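Local atomic coordinates of 2-hydroxyisobutyryl-CoA mutase large subunit (Aquincola tertiaricarbonis, PDB entry 4R3U), a protein that works with a small cobalamin-binding subunit to interconvert 2-hydroxyisobutyryl-CoA and (S)-3-hydroxybutyryl-CoA, forming the substrate-binding part of this mutase. Residues F300-D305 against A365-L370; K312-R317 against Y420-L425. One frame throughout, in Å; residues are numbered along the deposited sequence.

Interaction 1 of 2, residues F300-D305 against A365-L370; sequences FVSQGD and ALSAVL
Ser302 and Ala368 mark the closest backbone approach, with their CA atoms 5.8 Å apart: here the last residue of strand 298-302 faces the C-terminal turns of helix 357-370. Beyond Ser302 the 300-305 chain leaves the strand and turns into a short loop that ends at Asp305, the N-cap of the next helix. With OG anti to its own backbone N (chi1 179°), Ser302 extends its hydroxyl to the helix surface, where OG lies 3.3 Å from Ser367 CB. The same OG is 3.7 Å from Ala368 N, but the polar partner it takes is the carbonyl O of Gln364, one helical turn earlier. Ala368 adds a small methyl contact, its CB 4.3 Å from Ser302 CB. The Ser367 hydroxyl, about 30° off the staggered position (chi1 -92°), hydrogen-bonds through OG to the carbonyl O of Phe306. A water joins the two segments beside this group, donating to Gln303 O at 2.6 Å and to Ser367 OG at 3.1 Å. Within the loop, Gly304 N donates to Gln303 OE1 at 3.0 Å, meeting that oxygen from above the amide plane. Small side chains on both sides allow this close approach of a strand of the TIM-type barrel to helix 357-370, one of the helices outside it. No direct hydrogen bond joins the two segments; the chemistry implies a contact in which buried serine hydroxyls are satisfied by main-chain carbonyls next to the segments, while one water bridges the start of the loop to the helix.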
ATOM      1  N   PHE A 300      -4.381  -4.385 -19.101  1.00 18.51           N
ATOM      2  CA  PHE A 300      -5.434  -4.572 -18.089  1.00 18.03           C
ATOM      3  C   PHE A 300      -5.320  -3.593 -16.919  1.00 17.77           C
ATOM      4  O   PHE A 300      -4.257  -3.042 -16.666  1.00 16.84           O
ATOM      5  CB  PHE A 300      -5.449  -6.034 -17.587  1.00 19.74           C
ATOM      6  CG  PHE A 300      -5.778  -7.016 -18.687  1.00 23.26           C
ATOM      7  CD1 PHE A 300      -7.055  -7.052 -19.257  1.00 25.14           C
ATOM      8  CD2 PHE A 300      -4.802  -7.879 -19.188  1.00 25.03           C
ATOM      9  CE1 PHE A 300      -7.346  -7.937 -20.296  1.00 26.53           C
ATOM     10  CE2 PHE A 300      -5.102  -8.773 -20.214  1.00 27.89           C
ATOM     11  CZ  PHE A 300      -6.365  -8.789 -20.775  1.00 26.29           C
ATOM     12  N   VAL A 301      -6.416  -3.392 -16.214  1.00 15.10           N
ATOM     13  CA  VAL A 301      -6.448  -2.570 -15.008  1.00 15.77           C
ATOM     14  C   VAL A 301      -6.068  -3.479 -13.814  1.00 22.39           C
ATOM     15  O   VAL A 301      -6.208  -4.713 -13.890  1.00 23.60           O
ATOM     16  CB  VAL A 301      -7.882  -1.933 -14.786  1.00 16.53           C
ATOM     17  CG1 VAL A 301      -8.925  -2.992 -14.419  1.00 15.85           C
ATOM     18  CG2 VAL A 301      -7.857  -0.828 -13.751  1.00 14.79           C
ATOM     19  N   SER A 302      -5.646  -2.859 -12.713  1.00 19.84           N
ATOM     20  CA  SER A 302      -5.475  -3.514 -11.432  1.00 18.71           C
ATOM     21  C   SER A 302      -6.467  -2.762 -10.570  1.00 21.15           C
ATOM     22  O   SER A 302      -6.228  -1.608 -10.174  1.00 20.65           O
ATOM     23  CB  SER A 302      -4.065  -3.360 -10.890  1.00 21.01           C
ATOM     24  OG  SER A 302      -4.029  -4.017  -9.635  1.00 27.75           O
ATOM     25  N   GLN A 303      -7.653  -3.367 -10.404  1.00 18.43           N
ATOM     26  CA  GLN A 303      -8.753  -2.794  -9.641  1.00 17.68           C
ATOM     27  C   GLN A 303      -8.585  -3.028  -8.157  1.00 19.03           C
ATOM     28  O   GLN A 303      -7.555  -3.594  -7.715  1.00 16.69           O
ATOM     29  CB  GLN A 303     -10.131  -3.259 -10.156  1.00 19.04           C
ATOM     30  CG  GLN A 303     -10.893  -2.201 -10.940  1.00 18.79           C
ATOM     31  CD  GLN A 303     -11.741  -1.245 -10.099  1.00 32.42           C
ATOM     32  OE1 GLN A 303     -12.025  -1.439  -8.896  1.00 25.22           O
ATOM     33  NE2 GLN A 303     -12.199  -0.191 -10.743  1.00 24.57           N
ATOM     34  N   GLY A 304      -9.601  -2.536  -7.409  1.00 15.12           N
ATOM     35  CA  GLY A 304      -9.643  -2.507  -5.964  1.00 13.33           C
ATOM     36  C   GLY A 304      -9.752  -3.812  -5.256  1.00 17.26           C
ATOM     37  O   GLY A 304      -9.353  -3.851  -4.100  1.00 20.19           O
ATOM     38  N   ASP A 305     -10.360  -4.866  -5.861  1.00 15.03           N
ATOM     39  CA  ASP A 305     -10.470  -6.133  -5.115  1.00 15.41           C
ATOM     40  C   ASP A 305      -9.149  -6.861  -5.249  1.00 20.49           C
ATOM     41  O   ASP A 305      -8.859  -7.492  -6.286  1.00 22.13           O
ATOM     42  CB  ASP A 305     -11.664  -7.005  -5.537  1.00 16.73           C
ATOM     43  CG  ASP A 305     -12.069  -8.057  -4.505  1.00 27.34           C
ATOM     44  OD1 ASP A 305     -11.192  -8.879  -4.100  1.00 29.63           O
ATOM     45  OD2 ASP A 305     -13.272  -8.092  -4.129  1.00 27.90           O
ATOM     46  N   ALA A 365      -0.950  -1.555  -7.208  1.00 18.30           N
ATOM     47  CA  ALA A 365       0.351  -1.821  -7.762  1.00 16.72           C
ATOM     48  C   ALA A 365       0.798  -3.225  -7.318  1.00 21.50           C
ATOM     49  O   ALA A 365       1.276  -3.997  -8.149  1.00 24.00           O
ATOM     50  CB  ALA A 365       1.335  -0.780  -7.289  1.00 16.98           C
ATOM     51  N   LEU A 366       0.611  -3.572  -6.035  1.00 17.79           N
ATOM     52  CA  LEU A 366       0.966  -4.881  -5.488  1.00 17.48           C
ATOM     53  C   LEU A 366       0.206  -6.028  -6.175  1.00 21.31           C
ATOM     54  O   LEU A 366       0.826  -7.040  -6.497  1.00 21.49           O
ATOM     55  CB  LEU A 366       0.825  -4.929  -3.952  1.00 17.42           C
ATOM     56  CG  LEU A 366       1.283  -6.255  -3.268  1.00 20.68           C
ATOM     57  CD1 LEU A 366       2.781  -6.578  -3.580  1.00 20.79           C
ATOM     58  CD2 LEU A 366       1.000  -6.230  -1.795  1.00 19.54           C
ATOM     59  N   SER A 367      -1.109  -5.860  -6.417  1.00 19.63           N
ATOM     60  CA  SER A 367      -1.959  -6.818  -7.142  1.00 19.74           C
ATOM     61  C   SER A 367      -1.380  -7.061  -8.559  1.00 23.84           C
ATOM     62  O   SER A 367      -1.354  -8.193  -9.021  1.00 26.28           O
ATOM     63  CB  SER A 367      -3.383  -6.276  -7.274  1.00 21.95           C
ATOM     64  OG  SER A 367      -4.248  -6.666  -6.224  1.00 33.22           O
ATOM     65  N   ALA A 368      -0.898  -6.008  -9.226  1.00 20.02           N
ATOM     66  CA  ALA A 368      -0.306  -6.112 -10.566  1.00 21.03           C
ATOM     67  C   ALA A 368       0.987  -6.948 -10.573  1.00 24.82           C
ATOM     68  O   ALA A 368       1.192  -7.766 -11.479  1.00 24.47           O
ATOM     69  CB  ALA A 368      -0.039  -4.720 -11.127  1.00 21.47           C
ATOM     70  N   VAL A 369       1.826  -6.753  -9.536  1.00 22.43           N
ATOM     71  CA  VAL A 369       3.117  -7.426  -9.326  1.00 22.43           C
ATOM     72  C   VAL A 369       2.875  -8.910  -8.985  1.00 26.96           C
ATOM     73  O   VAL A 369       3.535  -9.790  -9.540  1.00 27.05           O
ATOM     74  CB  VAL A 369       3.928  -6.670  -8.231  1.00 24.75           C
ATOM     75  CG1 VAL A 369       5.187  -7.431  -7.826  1.00 25.44           C
ATOM     76  CG2 VAL A 369       4.285  -5.269  -8.702  1.00 23.84           C
ATOM     77  N   LEU A 370       1.905  -9.180  -8.088  1.00 23.45           N
ATOM     78  CA  LEU A 370       1.526 -10.527  -7.672  1.00 22.58           C
ATOM     79  C   LEU A 370       0.820 -11.226  -8.843  1.00 27.93           C
ATOM     80  O   LEU A 370       0.886 -12.458  -8.959  1.00 28.74           O
ATOM     81  CB  LEU A 370       0.628 -10.478  -6.410  1.00 21.39           C
ATOM     82  CG  LEU A 370       1.225  -9.904  -5.115  1.00 24.10           C
ATOM     83  CD1 LEU A 370       0.321 -10.190  -3.954  1.00 24.00           C
ATOM     84  CD2 LEU A 370       2.650 -10.440  -4.811  1.00 21.21           C
TER
HETATM   85  O   HOH W   1      -5.912  -4.109  -5.783  1.00 20.52           O

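Interaction 2 of 2, residues K312-R317 against Y420-L425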
ATOM      1  N   LYS A 312      -7.901 -12.829 -11.714  1.00 24.37           N
ATOM      2  CA  LYS A 312      -8.265 -12.383 -13.045  1.00 23.28           C
ATOM      3  C   LYS A 312      -7.055 -12.425 -13.978  1.00 26.44           C
ATOM      4  O   LYS A 312      -7.180 -12.910 -15.100  1.00 25.80           O
ATOM      5  CB  LYS A 312      -8.841 -10.961 -12.944  1.00 25.20           C
ATOM      6  CG  LYS A 312      -9.415 -10.376 -14.238  1.00 27.62           C
ATOM      7  CD  LYS A 312      -9.477  -8.843 -14.168  1.00 23.07           C
ATOM      8  CE  LYS A 312      -8.123  -8.237 -14.461  1.00 18.75           C
ATOM      9  NZ  LYS A 312      -8.088  -6.790 -14.143  1.00 18.31           N
ATOM     10  N   PHE A 313      -5.880 -11.928 -13.518  1.00 23.35           N
ATOM     11  CA  PHE A 313      -4.647 -11.888 -14.319  1.00 22.03           C
ATOM     12  C   PHE A 313      -4.150 -13.295 -14.649  1.00 29.91           C
ATOM     13  O   PHE A 313      -3.751 -13.549 -15.789  1.00 33.85           O
ATOM     14  CB  PHE A 313      -3.560 -11.081 -13.603  1.00 22.07           C
ATOM     15  CG  PHE A 313      -3.841  -9.620 -13.313  1.00 21.99           C
ATOM     16  CD1 PHE A 313      -4.335  -8.777 -14.307  1.00 24.35           C
ATOM     17  CD2 PHE A 313      -3.525  -9.065 -12.071  1.00 23.55           C
ATOM     18  CE1 PHE A 313      -4.546  -7.414 -14.053  1.00 23.70           C
ATOM     19  CE2 PHE A 313      -3.765  -7.711 -11.802  1.00 24.12           C
ATOM     20  CZ  PHE A 313      -4.248  -6.892 -12.800  1.00 22.53           C
ATOM     21  N   ARG A 314      -4.197 -14.215 -13.659  1.00 25.62           N
ATOM     22  CA  ARG A 314      -3.772 -15.613 -13.792  1.00 25.54           C
ATOM     23  C   ARG A 314      -4.743 -16.369 -14.671  1.00 31.95           C
ATOM     24  O   ARG A 314      -4.307 -17.113 -15.561  1.00 33.09           O
ATOM     25  CB  ARG A 314      -3.599 -16.271 -12.412  1.00 22.68           C
ATOM     26  CG  ARG A 314      -2.519 -15.586 -11.575  1.00 23.03           C
ATOM     27  CD  ARG A 314      -2.557 -15.989 -10.116  1.00 26.94           C
ATOM     28  NE  ARG A 314      -1.741 -17.176  -9.854  1.00 33.79           N
ATOM     29  CZ  ARG A 314      -2.219 -18.408  -9.717  1.00 37.57           C
ATOM     30  NH1 ARG A 314      -3.525 -18.638  -9.816  1.00 21.61           N
ATOM     31  NH2 ARG A 314      -1.393 -19.420  -9.475  1.00 20.32           N
ATOM     32  N   ALA A 315      -6.057 -16.111 -14.498  1.00 29.80           N
ATOM     33  CA  ALA A 315      -7.114 -16.697 -15.346  1.00 30.16           C
ATOM     34  C   ALA A 315      -6.954 -16.258 -16.800  1.00 30.65           C
ATOM     35  O   ALA A 315      -7.062 -17.083 -17.685  1.00 32.11           O
ATOM     36  CB  ALA A 315      -8.491 -16.303 -14.832  1.00 30.46           C
ATOM     37  N   LEU A 316      -6.672 -14.972 -17.043  1.00 25.47           N
ATOM     38  CA  LEU A 316      -6.455 -14.429 -18.395  1.00 25.12           C
ATOM     39  C   LEU A 316      -5.308 -15.140 -19.090  1.00 31.37           C
ATOM     40  O   LEU A 316      -5.458 -15.541 -20.238  1.00 33.36           O
ATOM     41  CB  LEU A 316      -6.159 -12.914 -18.330  1.00 23.57           C
ATOM     42  CG  LEU A 316      -7.380 -12.016 -18.293  1.00 25.36           C
ATOM     43  CD1 LEU A 316      -7.044 -10.676 -17.691  1.00 22.80           C
ATOM     44  CD2 LEU A 316      -7.990 -11.879 -19.676  1.00 26.67           C
ATOM     45  N   ARG A 317      -4.169 -15.329 -18.388  1.00 27.44           N
ATOM     46  CA  ARG A 317      -2.997 -16.019 -18.930  1.00 26.17           C
ATOM     47  C   ARG A 317      -3.311 -17.445 -19.310  1.00 31.77           C
ATOM     48  O   ARG A 317      -2.832 -17.899 -20.355  1.00 34.13           O
ATOM     49  CB  ARG A 317      -1.824 -15.979 -17.950  1.00 23.73           C
ATOM     50  CG  ARG A 317      -0.919 -14.767 -18.134  1.00 20.87           C
ATOM     51  CD  ARG A 317       0.472 -14.979 -17.559  1.00 18.23           C
ATOM     52  NE  ARG A 317       0.415 -15.206 -16.114  1.00 30.88           N
ATOM     53  CZ  ARG A 317       0.518 -14.255 -15.193  1.00 38.21           C
ATOM     54  NH1 ARG A 317       0.774 -13.003 -15.548  1.00 28.80           N
ATOM     55  NH2 ARG A 317       0.402 -14.553 -13.910  1.00 24.26           N
ATOM     56  N   TYR A 420      -5.578 -21.587  -1.728  1.00 28.47           N
ATOM     57  CA  TYR A 420      -6.869 -22.212  -1.972  1.00 29.32           C
ATOM     58  C   TYR A 420      -7.894 -21.246  -2.576  1.00 30.99           C
ATOM     59  O   TYR A 420      -8.547 -21.586  -3.556  1.00 31.12           O
ATOM     60  CB  TYR A 420      -7.383 -22.900  -0.711  1.00 31.65           C
ATOM     61  CG  TYR A 420      -6.401 -23.848  -0.055  1.00 33.83           C
ATOM     62  CD1 TYR A 420      -5.698 -24.791  -0.808  1.00 36.69           C
ATOM     63  CD2 TYR A 420      -6.220 -23.848   1.326  1.00 34.36           C
ATOM     64  CE1 TYR A 420      -4.818 -25.688  -0.202  1.00 38.99           C
ATOM     65  CE2 TYR A 420      -5.376 -24.766   1.948  1.00 36.33           C
ATOM     66  CZ  TYR A 420      -4.676 -25.684   1.181  1.00 46.97           C
ATOM     67  OH  TYR A 420      -3.820 -26.543   1.823  1.00 50.01           O
ATOM     68  N   TYR A 421      -7.950 -20.020  -2.054  1.00 25.88           N
ATOM     69  CA  TYR A 421      -8.844 -18.965  -2.507  1.00 24.83           C
ATOM     70  C   TYR A 421      -8.458 -18.472  -3.895  1.00 29.12           C
ATOM     71  O   TYR A 421      -9.315 -18.489  -4.791  1.00 30.42           O
ATOM     72  CB  TYR A 421      -8.914 -17.822  -1.461  1.00 25.47           C
ATOM     73  CG  TYR A 421      -9.651 -16.569  -1.897  1.00 27.00           C
ATOM     74  CD1 TYR A 421     -10.852 -16.647  -2.612  1.00 29.14           C
ATOM     75  CD2 TYR A 421      -9.175 -15.302  -1.560  1.00 26.28           C
ATOM     76  CE1 TYR A 421     -11.513 -15.502  -3.049  1.00 27.68           C
ATOM     77  CE2 TYR A 421      -9.845 -14.146  -1.969  1.00 26.74           C
ATOM     78  CZ  TYR A 421     -11.004 -14.251  -2.730  1.00 36.90           C
ATOM     79  OH  TYR A 421     -11.658 -13.114  -3.159  1.00 41.15           O
ATOM     80  N   VAL A 422      -7.182 -18.051  -4.092  1.00 22.88           N
ATOM     81  CA  VAL A 422      -6.724 -17.509  -5.372  1.00 21.12           C
ATOM     82  C   VAL A 422      -6.863 -18.569  -6.455  1.00 27.54           C
ATOM     83  O   VAL A 422      -7.386 -18.267  -7.530  1.00 29.11           O
ATOM     84  CB  VAL A 422      -5.318 -16.836  -5.289  1.00 25.33           C
ATOM     85  CG1 VAL A 422      -4.863 -16.249  -6.641  1.00 24.86           C
ATOM     86  CG2 VAL A 422      -5.282 -15.764  -4.202  1.00 23.73           C
ATOM     87  N   GLU A 423      -6.517 -19.827  -6.146  1.00 24.51           N
ATOM     88  CA  GLU A 423      -6.658 -20.925  -7.109  1.00 24.34           C
ATOM     89  C   GLU A 423      -8.094 -21.233  -7.527  1.00 28.83           C
ATOM     90  O   GLU A 423      -8.345 -21.404  -8.718  1.00 28.87           O
ATOM     91  CB  GLU A 423      -5.864 -22.180  -6.717  1.00 25.85           C
ATOM     92  CG  GLU A 423      -4.347 -21.997  -6.690  1.00 26.85           C
ATOM     93  CD  GLU A 423      -3.596 -21.532  -7.927  1.00 35.82           C
ATOM     94  OE1 GLU A 423      -4.213 -21.330  -8.997  1.00 33.39           O
ATOM     95  OE2 GLU A 423      -2.362 -21.365  -7.814  1.00 31.98           O
ATOM     96  N   ALA A 424      -9.040 -21.224  -6.567  1.00 25.79           N
ATOM     97  CA  ALA A 424     -10.470 -21.444  -6.794  1.00 25.82           C
ATOM     98  C   ALA A 424     -11.064 -20.294  -7.593  1.00 30.65           C
ATOM     99  O   ALA A 424     -11.822 -20.532  -8.540  1.00 31.06           O
ATOM    100  CB  ALA A 424     -11.192 -21.589  -5.464  1.00 27.17           C
ATOM    101  N   LEU A 425     -10.693 -19.040  -7.235  1.00 28.19           N
ATOM    102  CA  LEU A 425     -11.145 -17.846  -7.942  1.00 28.56           C
ATOM    103  C   LEU A 425     -10.568 -17.775  -9.363  1.00 29.88           C
ATOM    104  O   LEU A 425     -11.313 -17.430 -10.285  1.00 29.37           O
ATOM    105  CB  LEU A 425     -10.821 -16.580  -7.125  1.00 28.65           C
ATOM    106  CG  LEU A 425     -11.682 -15.329  -7.392  1.00 34.39           C
ATOM    107  CD1 LEU A 425     -13.207 -15.654  -7.406  1.00 35.41           C
ATOM    108  CD2 LEU A 425     -11.363 -14.240  -6.389  1.00 35.38           C
TER
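Arg314 meets Glu423 end-on with both terminal nitrogens, each taking a different carboxylate oxygen, although the two flat groups are not coplanar: the guanidinium and carboxylate planes stand 65° apart. NH1 donates to Glu423 OE1 at 2.9 Å along a nearly straight bond, and OE1 sits in the guanidinium plane at its edge, yet is itself approached from above the carboxylate plane. The second bond has the other geometry. NH2 lies 2.7 Å from Glu423 OE2 on its syn side, but OE2 is tilted out of the guanidinium plane and the N-H...O angle falls to 132°. The side chains cross at about a right angle, and a bend in each brings their ends together: Arg314 turns at chi3 (89°) and Glu423 at chi2, and these bent chains span a gap in which the nearest CA atoms, those of Arg314 and Glu423, are 9.0 Å apart. Val422 also crosses the Arg314 chain at about a right angle, its CG1 4.2 Å from Arg314 CD. Asp414 OD2 also forms a salt bridge with Arg314 NH2, and Gly418 N hydrogen-bonds to Glu423 OE2, which probably steadies this buried ion pair. Replacing Arg314 by alanine is likely to leave the carboxylates of Glu423 and Asp414 without this positive partner and to open a gap beside Val422. The pair ties helix 306-327 to the first turns of helix 420-442. On the former helix, Leu316 packs on helix 264-283 and Phe313 stacks with Phe340 of strand 340-344; on the latter, Tyr420 reaches Gly418 of the second subunit.

Following the chain from the N terminus, the segments come in the order 300-305, 312-317, 365-370, 420-425, so the two contacts cross. Interaction 1 closes a loop with 59 residues between its ends, holding helix 306-327 and strand 340-344; interaction 2 opens within that loop and closes a longer one, with 102 residues between its ends, at the start of helix 420-442. Strand 298-302 and helix 306-327 are consecutive, and the contacts, with centres 13 Å apart, touch: Lys312 NZ lies 2.8 Å from Val301 O, and Phe313 CE2 lies 3.7 Å from Ser367 O. Together they link strand 298-302 of the barrel with helices 306-327, 357-370 and 420-442.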